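Local coordinates for protein DNA annealing helicase and endonuclease ZRANB3 (Homo sapiens, PDB 5MKW) that maintains genome stability at stalled or collapsed replication forks as a DNA annealing helicase and endonuclease, represented here by its zinc-binding HNH domain, at residues Val19-Val25 against Gln93-Cys99; Pro79-Gly83 against Gln107-Gln113. All coordinates share one frame; numbering follows the deposited sequence.

Contact 1. Residues Val19-Val25 against Gln93-Cys99; sequences VCQLCNV and QTLCTVC. With ZN (zinc ion), chain C.
Thr-94 meets the 19-25 loop with both its backbone and its methyl branch. Its carbonyl O takes the backbone N-H of Gln-21 at N to O 2.9 Å and is approached as well by the CA-H of Cys-20. With CG2 anti to the backbone N, Thr-94 lays this methyl against Val-19 O, 3.4 Å away, while OG1 is hydrogen-bonded to Glu-16 of helix 5-16. The hydrogen-bond partner of Val-19 O is Gln-21: its chain, bent at chi2 (-58°), folds back so that NE2 donates to Val-19 O from above the carbonyl plane, at 2.9 Å.

Leu-22 supplies the apolar side. Its CG and CD1 both bear on one methyl of Leu-95, CD2, the CG to CD2 distance being 3.5 Å, and the two side chains cross obliquely. Leu-22 CB lies near Cys-99 SG, and its side chain also touches Arg-103 farther along helix 97-118.

Cys-20 SG lies 2.4 Å from the zinc ion and accepts three backbone N-H groups. Across the contact Cys-96 N donates to Cys-20 SG at 3.3 Å, nearly straight (169°); the other two, from Leu-22 N and Cys-23 N, curl the loop around the sulfur. Such N-H donors would be expected to temper the negative charge of a zinc-bound thiolate. At the start of helix 97-118, Cys-96 SG likewise accepts Cys-99 N, a capping bond, and Val-25 CG2 packs on Cys-96 CB at 3.6 Å. Cys-23 and Cys-99 complete the four-sulfur site. A Cys-X-X-Cys knuckle facing a second Cys-X-X-Cys at a strand-to-helix junction is consistent with a treble-clef zinc finger, to which the HNH fold is related.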
loop_
_atom_site.group_PDB
_atom_site.type_symbol
_atom_site.label_atom_id
_atom_site.label_comp_id
_atom_site.label_asym_id
_atom_site.label_seq_id
_atom_site.Cartn_x
_atom_site.Cartn_y
_atom_site.Cartn_z
ATOM N N VAL A 19 0.086 1.145 -10.225
ATOM C CA VAL A 19 -0.998 2.160 -10.219
ATOM C C VAL A 19 -2.135 1.749 -9.311
ATOM O O VAL A 19 -2.594 0.584 -9.365
ATOM C CB VAL A 19 -1.593 2.346 -11.625
ATOM C CG1 VAL A 19 -2.705 3.399 -11.589
ATOM C CG2 VAL A 19 -0.492 2.768 -12.582
ATOM N N CYS A 20 -2.442 2.581 -8.332
ATOM C CA CYS A 20 -3.444 2.205 -7.316
ATOM C C CYS A 20 -4.804 2.053 -7.976
ATOM O O CYS A 20 -5.237 2.946 -8.746
ATOM C CB CYS A 20 -3.568 3.273 -6.236
ATOM S SG CYS A 20 -4.777 2.878 -4.941
ATOM N N GLN A 21 -5.472 0.940 -7.690
ATOM C CA GLN A 21 -6.733 0.639 -8.365
ATOM C C GLN A 21 -7.919 1.331 -7.721
ATOM O O GLN A 21 -8.981 1.370 -8.312
ATOM C CB GLN A 21 -6.955 -0.857 -8.424
ATOM C CG GLN A 21 -5.897 -1.569 -9.226
ATOM C CD GLN A 21 -5.814 -1.045 -10.678
ATOM O OE1 GLN A 21 -6.713 -1.267 -11.471
ATOM N NE2 GLN A 21 -4.730 -0.360 -11.010
ATOM N N LEU A 22 -7.705 1.956 -6.559
ATOM C CA LEU A 22 -8.757 2.745 -5.900
ATOM C C LEU A 22 -8.690 4.224 -6.233
ATOM O O LEU A 22 -9.721 4.816 -6.517
ATOM C CB LEU A 22 -8.750 2.549 -4.388
ATOM C CG LEU A 22 -8.934 1.096 -3.954
ATOM C CD1 LEU A 22 -9.076 0.941 -2.457
ATOM C CD2 LEU A 22 -10.105 0.443 -4.692
ATOM N N CYS A 23 -7.500 4.828 -6.153
ATOM C CA CYS A 23 -7.370 6.261 -6.314
ATOM C C CYS A 23 -6.563 6.679 -7.542
ATOM O O CYS A 23 -6.523 7.855 -7.856
ATOM C CB CYS A 23 -6.750 6.882 -5.050
ATOM S SG CYS A 23 -4.977 6.610 -4.905
ATOM N N ASN A 24 -5.950 5.714 -8.208
ATOM C CA ASN A 24 -5.274 5.847 -9.496
ATOM C C ASN A 24 -4.004 6.694 -9.481
ATOM O O ASN A 24 -3.459 7.027 -10.525
ATOM C CB ASN A 24 -6.257 6.175 -10.623
ATOM C CG ASN A 24 -7.359 5.130 -10.720
ATOM O OD1 ASN A 24 -7.098 3.906 -10.802
ATOM N ND2 ASN A 24 -8.594 5.583 -10.522
ATOM N N VAL A 25 -3.419 6.849 -8.313
ATOM C CA VAL A 25 -2.085 7.394 -8.294
ATOM C C VAL A 25 -1.090 6.424 -8.887
ATOM O O VAL A 25 -1.246 5.187 -8.792
ATOM C CB VAL A 25 -1.633 7.873 -6.897
ATOM C CG1 VAL A 25 -2.564 8.964 -6.409
ATOM C CG2 VAL A 25 -1.513 6.714 -5.914
ATOM N N GLN A 93 -5.025 -6.827 -6.265
ATOM C CA GLN A 93 -4.951 -5.514 -6.846
ATOM C C GLN A 93 -3.828 -4.742 -6.167
ATOM O O GLN A 93 -3.462 -5.027 -5.029
ATOM C CB GLN A 93 -6.280 -4.779 -6.722
ATOM C CG GLN A 93 -6.586 -4.279 -5.307
ATOM C CD GLN A 93 -7.922 -3.628 -5.133
ATOM O OE1 GLN A 93 -8.535 -3.661 -4.026
ATOM N NE2 GLN A 93 -8.469 -3.209 -6.222
ATOM N N THR A 94 -3.339 -3.745 -6.894
ATOM C CA THR A 94 -2.402 -2.772 -6.419
ATOM C C THR A 94 -3.145 -1.682 -5.690
ATOM O O THR A 94 -4.137 -1.117 -6.195
ATOM C CB THR A 94 -1.651 -2.152 -7.635
ATOM O OG1 THR A 94 -0.995 -3.194 -8.381
ATOM C CG2 THR A 94 -0.631 -1.164 -7.160
ATOM N N LEU A 95 -2.657 -1.389 -4.495
ATOM C CA LEU A 95 -3.091 -0.224 -3.722
ATOM C C LEU A 95 -1.867 0.620 -3.399
ATOM O O LEU A 95 -0.815 0.081 -3.005
ATOM C CB LEU A 95 -3.740 -0.654 -2.387
ATOM C CG LEU A 95 -5.019 -1.492 -2.377
ATOM C CD1 LEU A 95 -5.504 -1.705 -0.948
ATOM C CD2 LEU A 95 -6.120 -0.849 -3.198
ATOM N N CYS A 96 -1.997 1.943 -3.470
ATOM C CA CYS A 96 -0.997 2.788 -2.884
ATOM C C CYS A 96 -1.013 2.560 -1.351
ATOM O O CYS A 96 -1.968 1.994 -0.765
ATOM C CB CYS A 96 -1.264 4.276 -3.217
ATOM S SG CYS A 96 -2.637 5.010 -2.331
ATOM N N THR A 97 0.048 2.995 -0.687
ATOM C CA THR A 97 0.165 2.717 0.740
ATOM C C THR A 97 -0.818 3.496 1.607
ATOM O O THR A 97 -1.168 3.043 2.662
ATOM C CB THR A 97 1.610 2.870 1.219
ATOM O OG1 THR A 97 2.205 4.024 0.599
ATOM C CG2 THR A 97 2.388 1.589 0.828
ATOM N N VAL A 98 -1.316 4.626 1.130
ATOM C CA VAL A 98 -2.316 5.387 1.845
ATOM C C VAL A 98 -3.667 4.641 1.787
ATOM O O VAL A 98 -4.310 4.412 2.796
ATOM C CB VAL A 98 -2.437 6.821 1.291
ATOM C CG1 VAL A 98 -3.700 7.512 1.800
ATOM C CG2 VAL A 98 -1.201 7.647 1.662
ATOM N N CYS A 99 -4.048 4.186 0.617
ATOM C CA CYS A 99 -5.246 3.333 0.535
ATOM C C CYS A 99 -5.103 2.008 1.307
ATOM O O CYS A 99 -6.058 1.486 1.875
ATOM C CB CYS A 99 -5.578 3.034 -0.920
ATOM S SG CYS A 99 -6.161 4.495 -1.850
HETATM ZN ZN ZN C . -4.639 4.773 -3.550
#

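Contact 2. Residues Pro79-Gly83 against Gln107-Gln113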
loop_
_atom_site.group_PDB
_atom_site.type_symbol
_atom_site.label_atom_id
_atom_site.label_comp_id
_atom_site.label_asym_id
_atom_site.label_seq_id
_atom_site.Cartn_x
_atom_site.Cartn_y
_atom_site.Cartn_z
ATOM N N PRO A 79 -12.078 -8.539 0.005
ATOM C CA PRO A 79 -11.699 -9.104 1.302
ATOM C C PRO A 79 -12.924 -9.585 2.066
ATOM O O PRO A 79 -14.034 -9.065 1.921
ATOM C CB PRO A 79 -11.051 -7.939 2.041
ATOM C CG PRO A 79 -11.646 -6.717 1.419
ATOM C CD PRO A 79 -11.990 -7.065 -0.011
ATOM N N VAL A 80 -12.665 -10.524 2.948
ATOM C CA VAL A 80 -13.615 -10.913 3.957
ATOM C C VAL A 80 -13.725 -9.766 4.993
ATOM O O VAL A 80 -12.774 -8.984 5.183
ATOM C CB VAL A 80 -13.111 -12.245 4.562
ATOM C CG1 VAL A 80 -14.012 -12.725 5.685
ATOM C CG2 VAL A 80 -12.999 -13.294 3.448
ATOM N N TYR A 81 -14.888 -9.631 5.629
ATOM C CA TYR A 81 -15.025 -8.750 6.809
ATOM C C TYR A 81 -13.951 -9.002 7.873
ATOM O O TYR A 81 -13.842 -10.099 8.382
ATOM C CB TYR A 81 -16.408 -8.947 7.428
ATOM C CG TYR A 81 -16.825 -7.847 8.364
ATOM C CD1 TYR A 81 -17.244 -6.607 7.863
ATOM C CD2 TYR A 81 -16.875 -8.061 9.748
ATOM C CE1 TYR A 81 -17.628 -5.583 8.712
ATOM C CE2 TYR A 81 -17.247 -7.044 10.611
ATOM C CZ TYR A 81 -17.624 -5.805 10.087
ATOM O OH TYR A 81 -18.062 -4.801 10.919
ATOM N N GLY A 82 -13.132 -7.999 8.187
ATOM C CA GLY A 82 -12.047 -8.185 9.145
ATOM C C GLY A 82 -10.727 -8.602 8.518
ATOM O O GLY A 82 -9.720 -8.680 9.192
ATOM N N GLY A 83 -10.715 -8.827 7.217
ATOM C CA GLY A 83 -9.461 -9.058 6.492
ATOM C C GLY A 83 -9.318 -10.513 6.122
ATOM O O GLY A 83 -10.112 -11.366 6.549
ATOM N N GLN A 107 -10.226 -2.697 8.573
ATOM C CA GLN A 107 -10.358 -4.103 8.875
ATOM C C GLN A 107 -10.097 -4.428 10.336
ATOM O O GLN A 107 -10.678 -5.377 10.858
ATOM C CB GLN A 107 -9.456 -4.921 7.979
ATOM C CG GLN A 107 -9.878 -4.806 6.539
ATOM C CD GLN A 107 -8.939 -5.481 5.565
ATOM O OE1 GLN A 107 -7.787 -5.789 5.860
ATOM N NE2 GLN A 107 -9.451 -5.761 4.417
ATOM N N ALA A 108 -9.196 -3.665 10.982
ATOM C CA ALA A 108 -8.973 -3.774 12.442
ATOM C C ALA A 108 -10.184 -3.350 13.278
ATOM O O ALA A 108 -10.525 -4.018 14.236
ATOM C CB ALA A 108 -7.748 -2.970 12.854
ATOM N N LYS A 109 -10.900 -2.328 12.839
ATOM C CA LYS A 109 -12.175 -1.985 13.459
ATOM C C LYS A 109 -13.199 -3.080 13.230
ATOM O O LYS A 109 -13.919 -3.443 14.148
ATOM C CB LYS A 109 -12.713 -0.651 12.942
ATOM C CG LYS A 109 -11.782 0.515 13.210
ATOM C CD LYS A 109 -11.062 0.379 14.553
ATOM C CE LYS A 109 -10.389 1.670 14.971
ATOM N NZ LYS A 109 -11.372 2.777 15.114
ATOM N N GLU A 110 -13.256 -3.614 12.011
ATOM C CA GLU A 110 -14.178 -4.697 11.698
ATOM C C GLU A 110 -13.923 -5.903 12.579
ATOM O O GLU A 110 -14.873 -6.496 13.069
ATOM C CB GLU A 110 -14.088 -5.098 10.243
ATOM C CG GLU A 110 -14.635 -4.032 9.322
ATOM C CD GLU A 110 -14.289 -4.239 7.863
ATOM O OE1 GLU A 110 -13.601 -5.222 7.509
ATOM O OE2 GLU A 110 -14.690 -3.368 7.062
ATOM N N ARG A 111 -12.655 -6.259 12.774
ATOM C CA ARG A 111 -12.303 -7.326 13.710
ATOM C C ARG A 111 -12.777 -7.039 15.161
ATOM O O ARG A 111 -13.328 -7.922 15.843
ATOM C CB ARG A 111 -10.806 -7.636 13.634
ATOM C CG ARG A 111 -10.492 -8.497 12.417
ATOM C CD ARG A 111 -9.037 -8.987 12.334
ATOM N NE ARG A 111 -8.077 -7.931 12.687
ATOM C CZ ARG A 111 -7.460 -7.113 11.821
ATOM N NH1 ARG A 111 -7.607 -7.233 10.506
ATOM N NH2 ARG A 111 -6.663 -6.172 12.291
ATOM N N SER A 112 -12.617 -5.789 15.597
ATOM C CA SER A 112 -13.292 -5.270 16.800
ATOM C C SER A 112 -14.791 -5.505 16.816
ATOM O O SER A 112 -15.315 -6.047 17.766
ATOM C CB SER A 112 -13.073 -3.759 16.911
ATOM O OG SER A 112 -11.997 -3.491 17.769
ATOM N N GLN A 113 -15.495 -5.011 15.800
ATOM C CA GLN A 113 -16.953 -5.232 15.694
ATOM C C GLN A 113 -17.336 -6.729 15.764
ATOM O O GLN A 113 -18.323 -7.098 16.420
ATOM C CB GLN A 113 -17.536 -4.580 14.433
ATOM C CG GLN A 113 -19.042 -4.826 14.187
ATOM C CD GLN A 113 -19.989 -3.971 15.046
ATOM O OE1 GLN A 113 -19.643 -3.526 16.147
ATOM N NE2 GLN A 113 -21.235 -3.845 14.589
HETATM O O HOH W 1 -12.282 -6.059 4.759
#
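Glu-110 OE1 is gripped twice: Gly-82 N donates to it at 2.9 Å, on the anti side and 20° out of the carboxylate plane, and a water donates at 3.2 Å. That water also donates to Val-80 O and accepts from Gln-107 NE2, so one molecule ties the loop carbonyl to two helix side chains. Glu-110 OE2 has its own partner, Arg-106, in a salt bridge one turn back. The Tyr-81 ring stacks against the Glu-110 side chain, ring and carboxylate planes 14° apart; Glu-110 CB lies over the ring face, 3.7 Å from the Tyr-81 centroid, in a CH-pi contact. At the far end of the ring, Tyr-81 OH meets Gln-113 CG near the ring plane. Were Glu-110 replaced by alanine, Gly-82 N would probably lose its side-chain acceptor, the water one of its bonds and Arg-106 its carboxylate, and the Tyr-81 ring would be freer to turn. The loop here is a type II beta turn from Val-80 to Gly-83, within the connection between the two strands of the HNH beta-beta-alpha unit, and it settles on the long helix 97-118 of that unit. Gly-82, third in the turn, has the positive phi (91°) usual for a glycine there, and its CA lies close against Arg-111 CG. Gly-82 O accepts Arg-111 NH1 at 2.9 Å, at the guanidinium edge; a bend at chi3 (-43°) brings the guanidinium back to it. Farther back along the helix, Pro-79 CB sits 3.6 Å from Gln-107 NE2, the two side chains crossing at about a right angle, and Gln-107 CD packs on Gly-83 CA.

How the contacts relate
Along the chain the segments alternate: loop 19-25, loop 79-83, then 93-99 and 107-113. Both contacts use helix 97-118, contact 1 at its first turn and contact 2 farther toward its C-terminal end. Their centres lie 20 Å apart and their nearest atoms about 6 Å, so they do not touch. Contact 1, near the middle of the domain, ties loop 19-25 through zinc to the place where strand 92-96 of the two-stranded antiparallel sheet runs into the helix; contact 2 lays the connection between strands 72-76 and 92-96 on the same helix. Only contact 2 has both segments in the region assigned endonuclease activity.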